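Local coordinates for protein glutathione S-transferase omega-like 2 (PDB 5LKB) that uses glutathione in thiol-transferase and dehydroascorbate reductase reactions, and acts on glutathionyl-(hydro)quinones as a Xi-class glutathione transferase, at residues Gly274-Val279 / Tyr316-Leu321; His71-Leu74 / Trp79-Leu82; Pro29-Lys32 / Gly36-Trp39. One frame throughout, in Å; residues are numbered along the deposited sequence.

Interaction 1 (Gly274-Val279 / Tyr316-Leu321); sequences GEFFTV and YPFIHL
Within the all-helical C-terminal domain of the glutathione transferase fold, F276, in the loop after helix 269-273, reaches across to F318 and L321 at the start of helix 317-329. No hydrogen bond joins the two segments; the contact is mainly apolar, and it buries only 132 Å², most of it on F276. The ring of F276 swings out with CG anti to the backbone N (chi1 -175°), and its far corner, CE2 and CZ, does all the touching.

L321 meets that corner with its CD2 branch, whose methyl lies 3.7 Å from F276 CE2, while L321 CG stands slightly farther off at 3.9 Å from F276 CE2. The side chains of F276 and F318 cross at about a right angle, whereas F276 and L321 meet obliquely.

Outside the pair, F318 also meets the ring of Y257 and the side chain of S254 on helix 232-264, and L321 touches L370 near the C-terminus, so loop, helix and chain end converge here. The carboxylate of E250, also on helix 232-264, accepts the backbone N-H groups of F318 and I319 and so ties down the first turn of the helix.

F276 slots its rim beside that turn: the carbonyl oxygen F318 O lies near the plane of its ring, 3.8 Å from F276 CE2, and F276 CZ comes within 4.1 Å of F318 CD1, near the plane of the F318 ring.

Interaction 2 (His71-Leu74 / Trp79-Leu82); sequences HWHL and WRFL
R80 lays its guanidinium group against H71 and points it at H73, whereas L74 covers a face of W79, which binds glutathione. H71 and R80 run side by side in the same direction; their planes are 33° apart, and R80 NH1 sits 3.6 Å above the centre of the H71 ring. H73 is turned much more steeply, and its ND1 accepts a hydrogen bond from R80 NH2 at 3.0 Å, nearly straight at 170° and in the guanidinium plane. The extended chain from CG to NE carries the group this far, where NH1 also bonds to N121 O.

The H71 ring is fixed at both nitrogens: ND1 receives H73 N at 2.9 Å, in the ring plane, and NE2 bonds to S123 O, consistent with a proton on NE2. Between the backbones, H71 N donates to R80 O at 2.8 Å. One water links the backbones, donating to H71 O and H73 O and accepting from R80 N; a second donates to H73 O and takes a weak bond from R80 NH2. Were R80 an alanine, H73 ND1 and N121 O would probably lose this donor, and the covered face of the H71 ring its guanidinium.

On W79 the contact is a CH-pi one: L74 CD1 lies 3.9 Å from the centroid of the five-membered ring of W79, close to its normal. H71 O approaches the indole edge, 3.4 Å from W79 CE3.

Both segments belong to the loop joining strand 66-69 to helix 95-98. Helix 339-349 packs against them, H345 stacking on W79 and S349 bonding to L74 N, while V158, another glutathione-binding residue, touches W79 just before strand 160-163.

Interaction 3 (Pro29-Lys32 / Gly36-Trp39); sequences PIYK and GRYW
Y38 and R37 each drive a polar side-chain end into the backbone of 29-32, and this is the tight part of the contact. Y38 OH donates to K32 O at 2.7 Å; the oxygen lies at the edge of the tyrosine ring, in its plane, although the hydroxyl stands above the carbonyl plane. Beside it R37 NH2 donates to I30 O at 2.9 Å, with a bent N-H...O angle of 150°. CG of R37, anti to the backbone N (chi1 176°), lies over the Y38 ring, and the extended chain beyond it carries the guanidinium to where Y38 OH sits 3.3 Å above its plane.

Y38 starts strand 38-42, which runs antiparallel to strand 160-163 in the thioredoxin-like sheet. From 160-163, D163 forms a salt bridge with R37 NE, while T168 on strand 168-171 bonds to Y31 OH.

The outer side is looser. I30 and K32 are exposed, and a water accepts from R37 NH1 at 2.8 Å and donates to I30 O, adding a second route beside the direct bond from NH2. K32 turns its CB away from 36-39 and sends NZ to H28 O; K32 NZ lies 6.9 Å from R37 NH1, the two like charges not in contact.

Overall arrangement
Along the chain the order is interaction 3, interaction 2, interaction 1, each closing before the next begins. The first two belong to the thioredoxin-like part: interaction 3 leads into strand 38-42, and interaction 2 follows strand 66-69, its parallel neighbour in the sheet. Their centres are 26 Å apart, but their nearest atoms come within about 7 Å. Interaction 1 lies in the helical C-terminal domain, its centre 34 Å from that of interaction 2 and 37 Å from that of interaction 3, on the opposite side of the chain's centre from both. Only interaction 2 holds a glutathione-binding residue, W79, whose side chain is about 5 Å from that of the nucleophile C46.

Interaction 1 (Gly274-Val279 / Tyr316-Leu321)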
loop_
_atom_site.group_PDB
_atom_site.type_symbol
_atom_site.label_atom_id
_atom_site.label_comp_id
_atom_site.label_asym_id
_atom_site.label_seq_id
_atom_site.Cartn_x
_atom_site.Cartn_y
_atom_site.Cartn_z
ATOM N N GLY A 274 -29.930 9.282 -6.906
ATOM C CA GLY A 274 -30.220 10.168 -8.021
ATOM C C GLY A 274 -29.911 11.621 -7.752
ATOM O O GLY A 274 -29.873 12.412 -8.706
ATOM N N GLU A 275 -29.690 12.003 -6.490
ATOM C CA GLU A 275 -29.318 13.355 -6.136
ATOM C C GLU A 275 -28.030 13.422 -5.332
ATOM O O GLU A 275 -27.705 14.480 -4.784
ATOM C CB GLU A 275 -30.476 14.011 -5.374
ATOM C CG GLU A 275 -31.663 14.333 -6.337
ATOM C CD GLU A 275 -33.018 14.424 -5.616
ATOM O OE1 GLU A 275 -34.043 13.889 -6.145
ATOM O OE2 GLU A 275 -33.043 15.009 -4.521
ATOM N N PHE A 276 -27.275 12.324 -5.268
ATOM C CA PHE A 276 -26.124 12.233 -4.338
ATOM C C PHE A 276 -24.841 12.644 -5.067
ATOM O O PHE A 276 -24.141 11.807 -5.625
ATOM C CB PHE A 276 -26.046 10.831 -3.752
ATOM C CG PHE A 276 -24.986 10.669 -2.707
ATOM C CD1 PHE A 276 -24.876 11.544 -1.625
ATOM C CD2 PHE A 276 -24.110 9.598 -2.782
ATOM C CE1 PHE A 276 -23.861 11.378 -0.654
ATOM C CE2 PHE A 276 -23.137 9.412 -1.809
ATOM C CZ PHE A 276 -23.012 10.282 -0.738
ATOM N N PHE A 277 -24.541 13.953 -5.085
ATOM C CA PHE A 277 -23.434 14.544 -5.832
ATOM C C PHE A 277 -22.724 15.597 -4.989
ATOM O O PHE A 277 -23.219 16.046 -3.958
ATOM C CB PHE A 277 -23.914 15.179 -7.169
ATOM C CG PHE A 277 -24.659 14.221 -8.043
ATOM C CD1 PHE A 277 -23.958 13.309 -8.813
ATOM C CD2 PHE A 277 -26.048 14.203 -8.082
ATOM C CE1 PHE A 277 -24.611 12.420 -9.616
ATOM C CE2 PHE A 277 -26.693 13.309 -8.888
ATOM C CZ PHE A 277 -25.964 12.397 -9.661
ATOM N N THR A 278 -21.511 15.937 -5.411
ATOM C CA THR A 278 -20.659 16.822 -4.610
ATOM C C THR A 278 -21.218 18.240 -4.528
ATOM O O THR A 278 -21.149 18.874 -3.467
ATOM C CB THR A 278 -19.217 16.880 -5.126
ATOM O OG1 THR A 278 -19.175 17.165 -6.536
ATOM C CG2 THR A 278 -18.483 15.533 -4.823
ATOM N N VAL A 279 -21.748 18.757 -5.643
ATOM C CA VAL A 279 -22.224 20.138 -5.726
ATOM C C VAL A 279 -23.674 20.103 -6.199
ATOM O O VAL A 279 -23.992 19.515 -7.247
ATOM C CB VAL A 279 -21.344 20.987 -6.652
ATOM C CG1 VAL A 279 -21.903 22.398 -6.800
ATOM C CG2 VAL A 279 -19.991 21.045 -6.100
ATOM N N TYR A 316 -13.583 5.879 4.010
ATOM C CA TYR A 316 -14.385 6.997 3.522
ATOM C C TYR A 316 -15.726 6.496 2.997
ATOM O O TYR A 316 -15.948 6.433 1.790
ATOM C CB TYR A 316 -13.639 7.799 2.455
ATOM C CG TYR A 316 -12.540 8.589 3.063
ATOM C CD1 TYR A 316 -12.791 9.781 3.731
ATOM C CD2 TYR A 316 -11.223 8.133 3.023
ATOM C CE1 TYR A 316 -11.808 10.504 4.321
ATOM C CE2 TYR A 316 -10.215 8.838 3.658
ATOM C CZ TYR A 316 -10.506 10.047 4.299
ATOM O OH TYR A 316 -9.509 10.747 4.903
ATOM N N PRO A 317 -16.662 6.159 3.881
ATOM C CA PRO A 317 -17.899 5.509 3.412
ATOM C C PRO A 317 -18.746 6.346 2.450
ATOM O O PRO A 317 -19.317 5.785 1.508
ATOM C CB PRO A 317 -18.671 5.197 4.708
ATOM C CG PRO A 317 -17.850 5.677 5.801
ATOM C CD PRO A 317 -16.581 6.282 5.341
ATOM N N PHE A 318 -18.830 7.664 2.650
ATOM C CA PHE A 318 -19.654 8.451 1.748
ATOM C C PHE A 318 -18.980 8.667 0.399
ATOM O O PHE A 318 -19.637 8.562 -0.648
ATOM C CB PHE A 318 -20.156 9.732 2.446
ATOM C CG PHE A 318 -21.145 9.404 3.516
ATOM C CD1 PHE A 318 -22.440 9.028 3.168
ATOM C CD2 PHE A 318 -20.772 9.370 4.852
ATOM C CE1 PHE A 318 -23.339 8.662 4.117
ATOM C CE2 PHE A 318 -21.693 8.997 5.815
ATOM C CZ PHE A 318 -22.983 8.650 5.438
ATOM N N ILE A 319 -17.677 8.986 0.377
ATOM C CA ILE A 319 -16.971 8.988 -0.909
ATOM C C ILE A 319 -17.090 7.623 -1.591
ATOM O O ILE A 319 -17.264 7.542 -2.818
ATOM C CB ILE A 319 -15.504 9.410 -0.732
ATOM C CG1 ILE A 319 -15.352 10.840 -0.180
ATOM C CG2 ILE A 319 -14.759 9.262 -2.036
ATOM C CD1 ILE A 319 -13.924 11.250 0.179
ATOM N N HIS A 320 -16.961 6.535 -0.822
ATOM C CA HIS A 320 -17.024 5.215 -1.411
ATOM C C HIS A 320 -18.402 4.939 -2.052
ATOM O O HIS A 320 -18.490 4.311 -3.113
ATOM C CB HIS A 320 -16.671 4.167 -0.338
ATOM C CG HIS A 320 -16.480 2.771 -0.873
ATOM N ND1 HIS A 320 -16.865 1.670 -0.159
ATOM C CD2 HIS A 320 -15.920 2.298 -2.014
ATOM C CE1 HIS A 320 -16.545 0.580 -0.815
ATOM N NE2 HIS A 320 -15.984 0.920 -1.956
ATOM N N LEU A 321 -19.486 5.361 -1.393
ATOM C CA LEU A 321 -20.809 5.198 -1.978
ATOM C C LEU A 321 -20.967 6.044 -3.240
ATOM O O LEU A 321 -21.403 5.537 -4.288
ATOM C CB LEU A 321 -21.823 5.587 -0.927
ATOM C CG LEU A 321 -23.274 5.566 -1.406
ATOM C CD1 LEU A 321 -23.709 4.213 -1.741
ATOM C CD2 LEU A 321 -24.133 6.168 -0.276
#

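Interaction 2 (His71-Leu74 / Trp79-Leu82)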
loop_
_atom_site.group_PDB
_atom_site.type_symbol
_atom_site.label_atom_id
_atom_site.label_comp_id
_atom_site.label_asym_id
_atom_site.label_seq_id
_atom_site.Cartn_x
_atom_site.Cartn_y
_atom_site.Cartn_z
ATOM N N HIS A 71 -0.118 4.361 -25.511
ATOM C CA HIS A 71 0.300 3.233 -24.681
ATOM C C HIS A 71 0.339 3.679 -23.237
ATOM O O HIS A 71 0.637 4.832 -22.921
ATOM C CB HIS A 71 1.673 2.763 -25.123
ATOM C CG HIS A 71 2.009 1.359 -24.753
ATOM N ND1 HIS A 71 2.351 0.995 -23.476
ATOM C CD2 HIS A 71 2.107 0.239 -25.508
ATOM C CE1 HIS A 71 2.649 -0.295 -23.462
ATOM N NE2 HIS A 71 2.516 -0.777 -24.691
ATOM N N TRP A 72 0.028 2.731 -22.335
ATOM C CA TRP A 72 0.112 3.005 -20.902
ATOM C C TRP A 72 1.538 3.164 -20.395
ATOM O O TRP A 72 1.730 3.803 -19.356
ATOM C CB TRP A 72 -0.640 1.927 -20.091
ATOM C CG TRP A 72 -0.276 0.507 -20.511
ATOM C CD1 TRP A 72 -1.003 -0.276 -21.354
ATOM C CD2 TRP A 72 0.898 -0.239 -20.171
ATOM N NE1 TRP A 72 -0.353 -1.478 -21.566
ATOM C CE2 TRP A 72 0.807 -1.477 -20.851
ATOM C CE3 TRP A 72 2.028 0.013 -19.373
ATOM C CZ2 TRP A 72 1.773 -2.463 -20.723
ATOM C CZ3 TRP A 72 2.988 -0.996 -19.255
ATOM C CH2 TRP A 72 2.850 -2.198 -19.937
ATOM N N HIS A 73 2.540 2.667 -21.111
ATOM C CA HIS A 73 3.916 2.770 -20.667
ATOM C C HIS A 73 4.521 4.125 -21.073
ATOM O O HIS A 73 4.632 4.439 -22.275
ATOM C CB HIS A 73 4.797 1.627 -21.158
ATOM C CG HIS A 73 6.185 1.693 -20.618
ATOM N ND1 HIS A 73 7.306 1.782 -21.422
ATOM C CD2 HIS A 73 6.640 1.694 -19.341
ATOM C CE1 HIS A 73 8.385 1.811 -20.658
ATOM N NE2 HIS A 73 8.006 1.781 -19.389
ATOM N N LEU A 74 4.985 4.900 -20.088
ATOM C CA LEU A 74 5.558 6.216 -20.342
ATOM C C LEU A 74 7.068 6.171 -20.123
ATOM O O LEU A 74 7.549 6.120 -18.986
ATOM C CB LEU A 74 4.859 7.258 -19.481
ATOM C CG LEU A 74 5.390 8.692 -19.577
ATOM C CD1 LEU A 74 5.249 9.295 -20.982
ATOM C CD2 LEU A 74 4.603 9.560 -18.655
ATOM N N TRP A 79 4.780 9.858 -24.211
ATOM C CA TRP A 79 3.703 8.952 -24.601
ATOM C C TRP A 79 3.865 8.550 -26.056
ATOM O O TRP A 79 4.295 9.357 -26.905
ATOM C CB TRP A 79 2.348 9.613 -24.428
ATOM C CG TRP A 79 1.963 10.097 -23.055
ATOM C CD1 TRP A 79 1.968 11.373 -22.593
ATOM C CD2 TRP A 79 1.513 9.284 -21.942
ATOM N NE1 TRP A 79 1.505 11.441 -21.317
ATOM C CE2 TRP A 79 1.184 10.166 -20.904
ATOM C CE3 TRP A 79 1.283 7.912 -21.769
ATOM C CZ2 TRP A 79 0.690 9.739 -19.686
ATOM C CZ3 TRP A 79 0.733 7.475 -20.564
ATOM C CH2 TRP A 79 0.454 8.380 -19.530
ATOM N N ARG A 80 3.436 7.333 -26.365
ATOM C CA ARG A 80 3.670 6.694 -27.647
ATOM C C ARG A 80 2.437 5.951 -28.129
ATOM O O ARG A 80 1.510 5.616 -27.374
ATOM C CB ARG A 80 4.931 5.813 -27.648
ATOM C CG ARG A 80 4.793 4.508 -26.912
ATOM C CD ARG A 80 6.122 3.769 -26.866
ATOM N NE ARG A 80 5.891 2.405 -26.321
ATOM C CZ ARG A 80 6.231 1.974 -25.101
ATOM N NH1 ARG A 80 5.921 0.723 -24.770
ATOM N NH2 ARG A 80 6.892 2.733 -24.227
ATOM N N PHE A 81 2.398 5.723 -29.445
ATOM C CA PHE A 81 1.360 4.963 -30.100
ATOM C C PHE A 81 1.913 3.642 -30.648
ATOM O O PHE A 81 3.129 3.490 -30.833
ATOM C CB PHE A 81 0.827 5.772 -31.298
ATOM C CG PHE A 81 0.221 7.084 -30.923
ATOM C CD1 PHE A 81 -1.109 7.126 -30.571
ATOM C CD2 PHE A 81 0.956 8.267 -30.967
ATOM C CE1 PHE A 81 -1.706 8.346 -30.248
ATOM C CE2 PHE A 81 0.372 9.489 -30.622
ATOM C CZ PHE A 81 -0.971 9.533 -30.288
ATOM N N LEU A 82 1.000 2.702 -30.924
ATOM C CA LEU A 82 1.346 1.479 -31.642
ATOM C C LEU A 82 1.113 1.670 -33.135
ATOM O O LEU A 82 0.208 2.386 -33.539
ATOM C CB LEU A 82 0.477 0.310 -31.185
ATOM C CG LEU A 82 0.930 -0.375 -29.889
ATOM C CD1 LEU A 82 -0.032 -1.568 -29.566
ATOM C CD2 LEU A 82 2.355 -0.856 -29.946
HETATM O O HOH W 1 2.903 5.749 -24.049
HETATM O O HOH W 2 6.478 5.715 -23.754
#

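Interaction 3 (Pro29-Lys32 / Gly36-Trp39)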
loop_
_atom_site.group_PDB
_atom_site.type_symbol
_atom_site.label_atom_id
_atom_site.label_comp_id
_atom_site.label_asym_id
_atom_site.label_seq_id
_atom_site.Cartn_x
_atom_site.Cartn_y
_atom_site.Cartn_z
ATOM N N PRO A 29 -12.108 33.109 -35.070
ATOM C CA PRO A 29 -11.552 33.296 -36.423
ATOM C C PRO A 29 -10.947 32.060 -36.985
ATOM O O PRO A 29 -10.841 31.931 -38.193
ATOM C CB PRO A 29 -10.491 34.406 -36.234
ATOM C CG PRO A 29 -10.126 34.305 -34.823
ATOM C CD PRO A 29 -11.368 33.870 -34.059
ATOM N N ILE A 30 -10.546 31.086 -36.155
ATOM C CA ILE A 30 -9.722 29.989 -36.630
ATOM C C ILE A 30 -10.369 28.636 -36.324
ATOM O O ILE A 30 -10.454 27.774 -37.198
ATOM C CB ILE A 30 -8.273 30.062 -36.060
ATOM C CG1 ILE A 30 -7.547 31.330 -36.552
ATOM C CG2 ILE A 30 -7.464 28.807 -36.483
ATOM C CD1 ILE A 30 -7.444 31.439 -38.097
ATOM N N TYR A 31 -10.881 28.452 -35.098
ATOM C CA TYR A 31 -11.281 27.117 -34.634
ATOM C C TYR A 31 -12.792 27.128 -34.477
ATOM O O TYR A 31 -13.338 27.492 -33.419
ATOM C CB TYR A 31 -10.653 26.760 -33.260
ATOM C CG TYR A 31 -9.184 26.633 -33.220
ATOM C CD1 TYR A 31 -8.521 25.839 -34.115
ATOM C CD2 TYR A 31 -8.437 27.290 -32.239
ATOM C CE1 TYR A 31 -7.140 25.640 -34.040
ATOM C CE2 TYR A 31 -7.037 27.139 -32.164
ATOM C CZ TYR A 31 -6.382 26.308 -33.073
ATOM O OH TYR A 31 -5.028 26.113 -33.022
ATOM N N LYS A 32 -13.530 26.836 -35.650
ATOM C CA LYS A 32 -14.958 26.829 -35.553
ATOM C C LYS A 32 -15.486 25.403 -35.380
ATOM O O LYS A 32 -14.824 24.429 -35.741
ATOM C CB LYS A 32 -15.560 27.435 -36.843
ATOM C CG LYS A 32 -15.176 28.949 -37.028
ATOM C CD LYS A 32 -16.041 29.706 -38.148
ATOM C CE LYS A 32 -15.796 31.242 -38.095
ATOM N NZ LYS A 32 -14.444 31.424 -38.479
ATOM N N GLY A 36 -16.032 15.845 -37.614
ATOM C CA GLY A 36 -14.917 15.379 -38.392
ATOM C C GLY A 36 -13.671 16.227 -38.405
ATOM O O GLY A 36 -12.780 15.980 -39.226
ATOM N N ARG A 37 -13.570 17.236 -37.554
ATOM C CA ARG A 37 -12.459 18.176 -37.624
ATOM C C ARG A 37 -11.494 18.036 -36.445
ATOM O O ARG A 37 -10.282 18.246 -36.595
ATOM C CB ARG A 37 -12.973 19.638 -37.684
ATOM C CG ARG A 37 -11.848 20.669 -37.665
ATOM C CD ARG A 37 -12.351 22.079 -37.957
ATOM N NE ARG A 37 -11.215 22.949 -37.779
ATOM C CZ ARG A 37 -11.232 24.277 -37.958
ATOM N NH1 ARG A 37 -12.372 24.886 -38.268
ATOM N NH2 ARG A 37 -10.119 24.990 -37.765
ATOM N N TYR A 38 -12.028 17.792 -35.241
ATOM C CA TYR A 38 -11.205 17.731 -34.030
ATOM C C TYR A 38 -11.042 16.299 -33.539
ATOM O O TYR A 38 -11.890 15.434 -33.767
ATOM C CB TYR A 38 -11.815 18.637 -32.956
ATOM C CG TYR A 38 -11.955 20.091 -33.429
ATOM C CD1 TYR A 38 -10.890 20.969 -33.399
ATOM C CD2 TYR A 38 -13.157 20.542 -33.886
ATOM C CE1 TYR A 38 -11.004 22.277 -33.865
ATOM C CE2 TYR A 38 -13.285 21.831 -34.372
ATOM C CZ TYR A 38 -12.212 22.702 -34.316
ATOM O OH TYR A 38 -12.278 24.042 -34.777
ATOM N N TRP A 39 -9.954 16.094 -32.797
ATOM C CA TRP A 39 -9.566 14.782 -32.319
ATOM C C TRP A 39 -9.090 14.934 -30.879
ATOM O O TRP A 39 -8.574 15.971 -30.476
ATOM C CB TRP A 39 -8.403 14.202 -33.134
ATOM C CG TRP A 39 -8.499 12.702 -33.274
ATOM C CD1 TRP A 39 -7.776 11.765 -32.624
ATOM C CD2 TRP A 39 -9.381 12.011 -34.138
ATOM N NE1 TRP A 39 -8.169 10.502 -33.025
ATOM C CE2 TRP A 39 -9.151 10.646 -33.976
ATOM C CE3 TRP A 39 -10.336 12.419 -35.052
ATOM C CZ2 TRP A 39 -9.843 9.694 -34.710
ATOM C CZ3 TRP A 39 -11.017 11.504 -35.743
ATOM C CH2 TRP A 39 -10.781 10.133 -35.574
HETATM O O HOH W 3 -12.629 27.460 -39.407
#